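PDB 4MTN: transcription termination factor NusA from Planctomyces limnophilus, which probably takes part in both transcription termination and antitermination, binding the core RNA polymerase and nascent RNA. Local coordinates for residues Pro274-Val279 and Leu354-Pro359; Glu337-Gly342 and Gly366-Glu371; Asp360-Met365 and Val375-Ala380. All coordinates share one frame; numbering follows the deposited sequence.

Contact 1. Residues Pro274-Val279 and Leu354-Pro359; sequences PMLGRV and LSVIEP
Met275 and Leu276 sit on the turn between strands 269-273 and 278-282, in a small three-stranded sheet consistent with the second KH domain of NusA. They touch Val356 and Ile357, in the short link between helices 351-355 and 359-366 of the helix-hairpin-helix domain. The turn ends in a G1 beta bulge at Gly277 and Arg278; Gly277 has a positive phi of 59°, which glycine adopts readily.

Two apolar pairs carry the contact, and no hydrogen bond crosses it. Met275, a selenomethionine here, lies side by side with Ile357, both pointing the same way. Its chain is extended at chi2 and bends at chi3 (55°), so that the terminal CE comes 3.8 Å from Ile357 CG1 and equally near its CD1. A long, unbranched side chain suits this place, because its backbone bond does not itself face the link and the last carbon must make the reach. In the second pair, Leu276 crosses Val356 at about a right angle, and one methyl of each meets the other: Leu276 CD2 to Val356 CG2, 3.8 Å. The other leucine methyl, CD1, lies 3.5 Å above the guanidinium plane of Arg278, toward its rim. That arginine in turn forms a salt bridge through NH2 with Asp353, so a charged tie flanks the apolar pairs. Glu358 occupies the N-cap position of the next helix, and Pro359 fits its first turn, where the backbone N need not donate.

Phe348 packs against Met275, Leu276 and Ile357 together. Helix 359-366 also meets Met275 through Glu361 and Met365, Leu343 of helix 337-345 backs Ile357, and backbone bonds of Gly277 and Val279 with Asp309 fasten the turn to strand 309-313.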
loop_
_atom_site.group_PDB
_atom_site.type_symbol
_atom_site.label_atom_id
_atom_site.label_comp_id
_atom_site.label_asym_id
_atom_site.label_seq_id
_atom_site.Cartn_x
_atom_site.Cartn_y
_atom_site.Cartn_z
ATOM N N PRO A 274 17.277 -3.682 -19.477
ATOM C CA PRO A 274 17.470 -2.723 -18.381
ATOM C C PRO A 274 17.003 -1.303 -18.704
ATOM O O PRO A 274 16.500 -0.614 -17.816
ATOM C CB PRO A 274 18.987 -2.748 -18.160
ATOM C CG PRO A 274 19.422 -4.077 -18.672
ATOM C CD PRO A 274 18.537 -4.350 -19.847
HETATM N N MSE A 275 17.168 -0.875 -19.953
HETATM C CA MSE A 275 16.823 0.489 -20.345
HETATM C C MSE A 275 15.320 0.748 -20.291
HETATM O O MSE A 275 14.885 1.851 -19.959
HETATM C CB MSE A 275 17.352 0.789 -21.746
HETATM C CG MSE A 275 18.861 0.933 -21.808
HETATM SE SE MSE A 275 19.486 1.547 -23.545
HETATM C CE MSE A 275 18.418 3.168 -23.700
ATOM N N LEU A 276 14.530 -0.265 -20.623
ATOM C CA LEU A 276 13.079 -0.152 -20.542
ATOM C C LEU A 276 12.551 -0.687 -19.216
ATOM O O LEU A 276 11.351 -0.620 -18.947
ATOM C CB LEU A 276 12.415 -0.893 -21.703
ATOM C CG LEU A 276 12.359 -0.147 -23.035
ATOM C CD1 LEU A 276 11.804 -1.044 -24.125
ATOM C CD2 LEU A 276 11.520 1.114 -22.894
ATOM N N GLY A 277 13.455 -1.209 -18.390
ATOM C CA GLY A 277 13.075 -1.836 -17.136
ATOM C C GLY A 277 12.136 -2.996 -17.399
ATOM O O GLY A 277 11.175 -3.218 -16.662
ATOM N N ARG A 278 12.427 -3.741 -18.461
ATOM C CA ARG A 278 11.520 -4.765 -18.958
ATOM C C ARG A 278 12.207 -6.115 -19.132
ATOM O O ARG A 278 13.312 -6.196 -19.666
ATOM C CB ARG A 278 10.911 -4.312 -20.289
ATOM C CG ARG A 278 10.145 -5.387 -21.039
ATOM C CD ARG A 278 9.805 -4.928 -22.446
ATOM N NE ARG A 278 9.050 -3.678 -22.446
ATOM C CZ ARG A 278 8.792 -2.962 -23.536
ATOM N NH1 ARG A 278 9.232 -3.370 -24.719
ATOM N NH2 ARG A 278 8.098 -1.836 -23.444
ATOM N N VAL A 279 11.548 -7.173 -18.670
ATOM C CA VAL A 279 12.016 -8.529 -18.921
ATOM C C VAL A 279 11.236 -9.125 -20.086
ATOM O O VAL A 279 10.007 -9.197 -20.048
ATOM C CB VAL A 279 11.864 -9.434 -17.682
ATOM C CG1 VAL A 279 12.127 -10.888 -18.048
ATOM C CG2 VAL A 279 12.803 -8.983 -16.576
ATOM N N LEU A 354 10.216 3.982 -27.443
ATOM C CA LEU A 354 11.198 4.978 -27.843
ATOM C C LEU A 354 10.904 6.331 -27.207
ATOM O O LEU A 354 11.819 7.086 -26.886
ATOM C CB LEU A 354 11.239 5.108 -29.367
ATOM C CG LEU A 354 12.298 6.052 -29.940
ATOM C CD1 LEU A 354 13.675 5.706 -29.394
ATOM C CD2 LEU A 354 12.292 6.006 -31.459
ATOM N N SER A 355 9.622 6.630 -27.021
ATOM C CA SER A 355 9.213 7.914 -26.464
ATOM C C SER A 355 9.562 8.018 -24.985
ATOM O O SER A 355 9.783 9.113 -24.467
ATOM C CB SER A 355 7.711 8.131 -26.664
ATOM O OG SER A 355 6.958 7.109 -26.035
ATOM N N VAL A 356 9.610 6.875 -24.308
ATOM C CA VAL A 356 9.903 6.845 -22.880
ATOM C C VAL A 356 11.388 6.623 -22.604
ATOM O O VAL A 356 11.794 6.480 -21.450
ATOM C CB VAL A 356 9.089 5.750 -22.160
ATOM C CG1 VAL A 356 7.600 5.969 -22.375
ATOM C CG2 VAL A 356 9.507 4.370 -22.639
ATOM N N ILE A 357 12.195 6.585 -23.662
ATOM C CA ILE A 357 13.632 6.372 -23.515
ATOM C C ILE A 357 14.272 7.501 -22.713
ATOM O O ILE A 357 13.788 8.635 -22.713
ATOM C CB ILE A 357 14.343 6.254 -24.886
ATOM C CG1 ILE A 357 15.673 5.511 -24.743
ATOM C CG2 ILE A 357 14.570 7.626 -25.511
ATOM C CD1 ILE A 357 16.449 5.386 -26.036
ATOM N N GLU A 358 15.348 7.176 -22.005
ATOM C CA GLU A 358 16.118 8.182 -21.293
ATOM C C GLU A 358 16.950 8.974 -22.293
ATOM O O GLU A 358 17.720 8.392 -23.058
ATOM C CB GLU A 358 17.014 7.534 -20.236
ATOM C CG GLU A 358 17.704 8.523 -19.308
ATOM C CD GLU A 358 16.746 9.173 -18.329
ATOM O OE1 GLU A 358 15.643 8.625 -18.116
ATOM O OE2 GLU A 358 17.096 10.235 -17.770
ATOM N N PRO A 359 16.783 10.306 -22.301
ATOM C CA PRO A 359 17.496 11.196 -23.225
ATOM C C PRO A 359 19.007 10.996 -23.185
ATOM O O PRO A 359 19.641 10.938 -24.236
ATOM C CB PRO A 359 17.117 12.592 -22.724
ATOM C CG PRO A 359 15.795 12.404 -22.070
ATOM C CD PRO A 359 15.851 11.045 -21.432
#

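Contact 2. Residues Glu337-Gly342 and Gly366-Glu371; sequences EELAEG and GSLTQE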
loop_
_atom_site.group_PDB
_atom_site.type_symbol
_atom_site.label_atom_id
_atom_site.label_comp_id
_atom_site.label_asym_id
_atom_site.label_seq_id
_atom_site.Cartn_x
_atom_site.Cartn_y
_atom_site.Cartn_z
ATOM N N GLU A 337 20.164 3.823 -39.791
ATOM C CA GLU A 337 19.903 2.387 -39.793
ATOM C C GLU A 337 20.699 1.692 -38.692
ATOM O O GLU A 337 20.238 0.715 -38.104
ATOM C CB GLU A 337 20.244 1.779 -41.155
ATOM N N GLU A 338 21.892 2.210 -38.414
ATOM C CA GLU A 338 22.742 1.665 -37.363
ATOM C C GLU A 338 22.165 1.954 -35.980
ATOM O O GLU A 338 22.143 1.081 -35.112
ATOM C CB GLU A 338 24.159 2.233 -37.470
ATOM N N LEU A 339 21.698 3.184 -35.781
ATOM C CA LEU A 339 21.098 3.578 -34.511
ATOM C C LEU A 339 19.756 2.886 -34.303
ATOM O O LEU A 339 19.408 2.511 -33.182
ATOM C CB LEU A 339 20.922 5.097 -34.443
ATOM C CG LEU A 339 20.212 5.637 -33.199
ATOM C CD1 LEU A 339 20.939 5.205 -31.934
ATOM C CD2 LEU A 339 20.088 7.153 -33.258
ATOM N N ALA A 340 19.009 2.721 -35.389
ATOM C CA ALA A 340 17.723 2.035 -35.339
ATOM C C ALA A 340 17.906 0.587 -34.898
ATOM O O ALA A 340 17.145 0.081 -34.075
ATOM C CB ALA A 340 17.030 2.097 -36.691
ATOM N N GLU A 341 18.923 -0.071 -35.445
ATOM C CA GLU A 341 19.234 -1.448 -35.074
ATOM C C GLU A 341 19.731 -1.531 -33.633
ATOM O O GLU A 341 19.516 -2.533 -32.951
ATOM C CB GLU A 341 20.277 -2.039 -36.023
ATOM C CG GLU A 341 19.741 -2.374 -37.404
ATOM C CD GLU A 341 20.812 -2.921 -38.326
ATOM O OE1 GLU A 341 21.985 -2.985 -37.903
ATOM O OE2 GLU A 341 20.480 -3.288 -39.472
ATOM N N GLY A 342 20.397 -0.474 -33.178
ATOM C CA GLY A 342 20.891 -0.414 -31.815
ATOM C C GLY A 342 19.761 -0.363 -30.807
ATOM O O GLY A 342 19.815 -1.012 -29.762
ATOM N N GLY A 366 23.621 7.007 -29.940
ATOM C CA GLY A 366 23.660 7.538 -31.291
ATOM C C GLY A 366 24.613 8.701 -31.485
ATOM O O GLY A 366 24.627 9.315 -32.554
ATOM N N SER A 367 25.410 8.995 -30.459
ATOM C CA SER A 367 26.327 10.134 -30.475
ATOM C C SER A 367 25.583 11.416 -30.830
ATOM O O SER A 367 25.992 12.156 -31.725
ATOM C CB SER A 367 27.477 9.893 -31.456
ATOM O OG SER A 367 28.209 8.731 -31.109
ATOM N N LEU A 368 24.488 11.668 -30.121
ATOM C CA LEU A 368 23.597 12.775 -30.445
ATOM C C LEU A 368 23.630 13.871 -29.388
ATOM O O LEU A 368 23.891 13.610 -28.213
ATOM C CB LEU A 368 22.163 12.268 -30.614
ATOM C CG LEU A 368 21.954 11.148 -31.634
ATOM C CD1 LEU A 368 20.540 10.602 -31.535
ATOM C CD2 LEU A 368 22.244 11.640 -33.043
ATOM N N THR A 369 23.363 15.100 -29.815
ATOM C CA THR A 369 23.299 16.234 -28.901
ATOM C C THR A 369 22.006 16.205 -28.093
ATOM O O THR A 369 21.180 15.308 -28.261
ATOM C CB THR A 369 23.393 17.570 -29.657
ATOM O OG1 THR A 369 22.294 17.682 -30.568
ATOM C CG2 THR A 369 24.697 17.654 -30.433
ATOM N N GLN A 370 21.837 17.188 -27.217
ATOM C CA GLN A 370 20.633 17.282 -26.399
ATOM C C GLN A 370 19.415 17.583 -27.264
ATOM O O GLN A 370 18.332 17.045 -27.037
ATOM C CB GLN A 370 20.794 18.358 -25.322
ATOM C CG GLN A 370 19.634 18.431 -24.341
ATOM C CD GLN A 370 19.576 17.229 -23.415
ATOM O OE1 GLN A 370 20.607 16.692 -23.011
ATOM N NE2 GLN A 370 18.365 16.799 -23.077
ATOM N N GLU A 371 19.604 18.443 -28.260
ATOM C CA GLU A 371 18.520 18.837 -29.152
ATOM C C GLU A 371 18.081 17.676 -30.040
ATOM O O GLU A 371 16.887 17.435 -30.212
ATOM C CB GLU A 371 18.940 20.029 -30.019
ATOM C CG GLU A 371 19.434 21.237 -29.235
ATOM C CD GLU A 371 20.911 21.157 -28.902
ATOM O OE1 GLU A 371 21.676 20.601 -29.719
ATOM O OE2 GLU A 371 21.308 21.648 -27.825
#
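Leu339, on helix 337-345, points at the end of helix 359-366 and meets Leu368 tip to tip, with CD2 of the first 3.9 Å from CD1 of the second. The two branches of Leu339 divide the work. While CD2 faces the other leucine, CD1 comes up against the main chain of Gly366, 3.6 Å from its CA and 3.8 Å from its N. Leu339 CG stands anti to the backbone N (chi1 176°), which carries both methyls outward from the helix. Glycine suits position 366 because a CB there would run into Leu339 CD2; the two residues bring their CA atoms within 5.7 Å. Just beyond, Ser367 leaves the helix with a positive phi of 53°, in a turn consistent with a Schellman motif, after which Leu368 faces inward toward Leu339.

The chain then starts helix 370-399. Thr369 is its N-cap: its side chain caps a backbone N, and its own N is bonded by Gln372 OE1, a pairing consistent with a capping box. Thr369 OG1 also donates to Glu371 OE1 at 3.1 Å, approaching from above the carboxylate plane, 42° out of it. On the other helix, Ser336 OG bonds the N of Leu339, and Met365 extends the apolar surface beside this leucine.

With no hydrogen bond across it, the contact probably rests on close fit and exclusion of water and prescribes little direction. The directional bonds lie within each segment or with its chain neighbours, where they help to fix the starts of both helices.

Contact 3. Residues Asp360-Met365 and Val375-Ala380; sequences DELMEM and VIVEYA
Tyr379 N donates to Val375 O at 3.0 Å, a regular backbone bond spanning the turn of helix 370-399 that presents Ile376 and Val377 to Leu362. Ala380 N bonds Ile376 O in the same way; these bonds belong to the backbone of this turn, whose apolar side chains meet helix 359-366.

A single methyl, Leu362 CD2, makes the nearest approaches. It lies 4.0 Å from Ile376 CG2 and 4.1 Å from Ile376 CB, thus against the branch point rather than the far end of the isoleucine, and the two side chains cross obliquely. Ile376 CG2 stands anti to its own N, while CG1 (chi1 -67°) carries CD1 to Leu368. Farther off, Val377 CG2 lies 4.3 Å from the same leucine methyl. Leucine suits its place as a reaching residue: with the CA atoms of Leu362 and Ile376 9.1 Å apart, the gap needs both side chains. Ile376, branched at CB, puts a methyl close to its own helix.

Leu343 also packs on Leu362, so helix 337-345 shares this buried core. Because the touching groups are all hydrocarbon, burial from water rather than any polar bond probably holds the two helices together here.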
loop_
_atom_site.group_PDB
_atom_site.type_symbol
_atom_site.label_atom_id
_atom_site.label_comp_id
_atom_site.label_asym_id
_atom_site.label_seq_id
_atom_site.Cartn_x
_atom_site.Cartn_y
_atom_site.Cartn_z
ATOM N N ASP A 360 19.564 10.882 -21.983
ATOM C CA ASP A 360 21.001 10.705 -21.808
ATOM C C ASP A 360 21.495 9.425 -22.475
ATOM O O ASP A 360 22.554 9.409 -23.103
ATOM C CB ASP A 360 21.357 10.685 -20.321
ATOM C CG ASP A 360 20.657 11.779 -19.541
ATOM O OD1 ASP A 360 20.309 12.813 -20.148
ATOM O OD2 ASP A 360 20.455 11.603 -18.321
ATOM N N GLU A 361 20.719 8.356 -22.333
ATOM C CA GLU A 361 21.076 7.066 -22.911
ATOM C C GLU A 361 20.953 7.083 -24.432
ATOM O O GLU A 361 21.703 6.401 -25.132
ATOM C CB GLU A 361 20.200 5.959 -22.323
ATOM C CG GLU A 361 20.457 5.676 -20.851
ATOM C CD GLU A 361 19.474 4.679 -20.266
ATOM O OE1 GLU A 361 18.342 4.584 -20.785
ATOM O OE2 GLU A 361 19.833 3.989 -19.289
ATOM N N LEU A 362 20.005 7.866 -24.938
ATOM C CA LEU A 362 19.804 7.995 -26.377
ATOM C C LEU A 362 20.924 8.819 -27.005
ATOM O O LEU A 362 21.287 8.612 -28.165
ATOM C CB LEU A 362 18.443 8.628 -26.677
ATOM C CG LEU A 362 18.073 8.814 -28.151
ATOM C CD1 LEU A 362 18.098 7.484 -28.887
ATOM C CD2 LEU A 362 16.712 9.478 -28.284
HETATM N N MSE A 363 21.471 9.751 -26.231
HETATM C CA MSE A 363 22.571 10.587 -26.697
HETATM C C MSE A 363 23.854 9.782 -26.859
HETATM O O MSE A 363 24.596 9.969 -27.822
HETATM C CB MSE A 363 22.811 11.748 -25.733
HETATM C CG MSE A 363 21.704 12.782 -25.714
HETATM SE SE MSE A 363 21.992 14.142 -24.350
HETATM C CE MSE A 363 23.585 14.980 -25.101
ATOM N N GLU A 364 24.111 8.887 -25.911
ATOM C CA GLU A 364 25.330 8.088 -25.924
ATOM C C GLU A 364 25.308 7.057 -27.046
ATOM O O GLU A 364 26.310 6.848 -27.729
ATOM C CB GLU A 364 25.526 7.392 -24.576
HETATM N N MSE A 365 24.155 6.424 -27.235
HETATM C CA MSE A 365 24.016 5.346 -28.207
HETATM C C MSE A 365 24.171 5.834 -29.647
HETATM O O MSE A 365 24.775 5.156 -30.476
HETATM C CB MSE A 365 22.662 4.655 -28.036
HETATM C CG MSE A 365 22.539 3.341 -28.788
HETATM SE SE MSE A 365 20.738 2.601 -28.704
HETATM C CE MSE A 365 20.411 2.844 -26.801
ATOM N N VAL A 375 14.261 15.824 -30.100
ATOM C CA VAL A 375 13.509 15.787 -31.349
ATOM C C VAL A 375 13.026 14.373 -31.665
ATOM O O VAL A 375 11.863 14.170 -32.017
ATOM C CB VAL A 375 14.354 16.321 -32.526
ATOM C CG1 VAL A 375 13.708 15.974 -33.855
ATOM C CG2 VAL A 375 14.543 17.822 -32.400
ATOM N N ILE A 376 13.924 13.402 -31.524
ATOM C CA ILE A 376 13.597 11.999 -31.759
ATOM C C ILE A 376 12.472 11.532 -30.840
ATOM O O ILE A 376 11.533 10.864 -31.281
ATOM C CB ILE A 376 14.832 11.096 -31.561
ATOM C CG1 ILE A 376 15.868 11.372 -32.653
ATOM C CG2 ILE A 376 14.434 9.626 -31.565
ATOM C CD1 ILE A 376 17.068 10.452 -32.605
ATOM N N VAL A 377 12.568 11.897 -29.565
ATOM C CA VAL A 377 11.547 11.553 -28.584
ATOM C C VAL A 377 10.189 12.126 -28.986
ATOM O O VAL A 377 9.162 11.459 -28.854
ATOM C CB VAL A 377 11.929 12.058 -27.176
ATOM C CG1 VAL A 377 10.790 11.835 -26.192
ATOM C CG2 VAL A 377 13.194 11.364 -26.693
ATOM N N GLU A 378 10.193 13.355 -29.495
ATOM C CA GLU A 378 8.960 14.006 -29.932
ATOM C C GLU A 378 8.335 13.283 -31.124
ATOM O O GLU A 378 7.111 13.228 -31.253
ATOM C CB GLU A 378 9.219 15.472 -30.284
ATOM C CG GLU A 378 9.556 16.345 -29.087
ATOM C CD GLU A 378 9.412 17.825 -29.382
ATOM O OE1 GLU A 378 8.684 18.174 -30.334
ATOM O OE2 GLU A 378 10.028 18.641 -28.664
ATOM N N TYR A 379 9.179 12.733 -31.994
ATOM C CA TYR A 379 8.701 11.927 -33.113
ATOM C C TYR A 379 7.994 10.676 -32.613
ATOM O O TYR A 379 6.916 10.324 -33.095
ATOM C CB TYR A 379 9.856 11.532 -34.034
ATOM C CG TYR A 379 10.137 12.524 -35.137
ATOM C CD1 TYR A 379 9.398 12.513 -36.312
ATOM C CD2 TYR A 379 11.150 13.463 -35.009
ATOM C CE1 TYR A 379 9.655 13.416 -37.326
ATOM C CE2 TYR A 379 11.414 14.368 -36.015
ATOM C CZ TYR A 379 10.665 14.341 -37.172
ATOM O OH TYR A 379 10.928 15.243 -38.177
ATOM N N ALA A 380 8.613 10.009 -31.645
ATOM C CA ALA A 380 8.064 8.782 -31.082
ATOM C C ALA A 380 6.745 9.052 -30.365
ATOM O O ALA A 380 5.828 8.236 -30.417
ATOM C CB ALA A 380 9.065 8.140 -30.136
#

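In the fold
The three contacts lie on the same side of the chain's centre, with their own centres about 26, 40 and 34 Å from it for contacts 1, 2 and 3. Contacts 2 and 3 are neighbours, about 7 Å between centres, and both use helix 370-399: Leu368 CD1 lies 3.6 Å from Ile376 CD1, and Leu368 N probably hydrogen-bonds Met363 O at 2.9 Å. Contact 1 is about 11 Å from contact 3 between centres and touches it, with Met275 SE 3.6 Å from Met365 CE. Contacts 1 and 2 stand about 15 Å apart between centres, nearest atoms about 4 Å, without touching. Thus contacts 2 and 3 both lie within the helix-hairpin-helix domain, and contact 1 joins that domain to the strand turn.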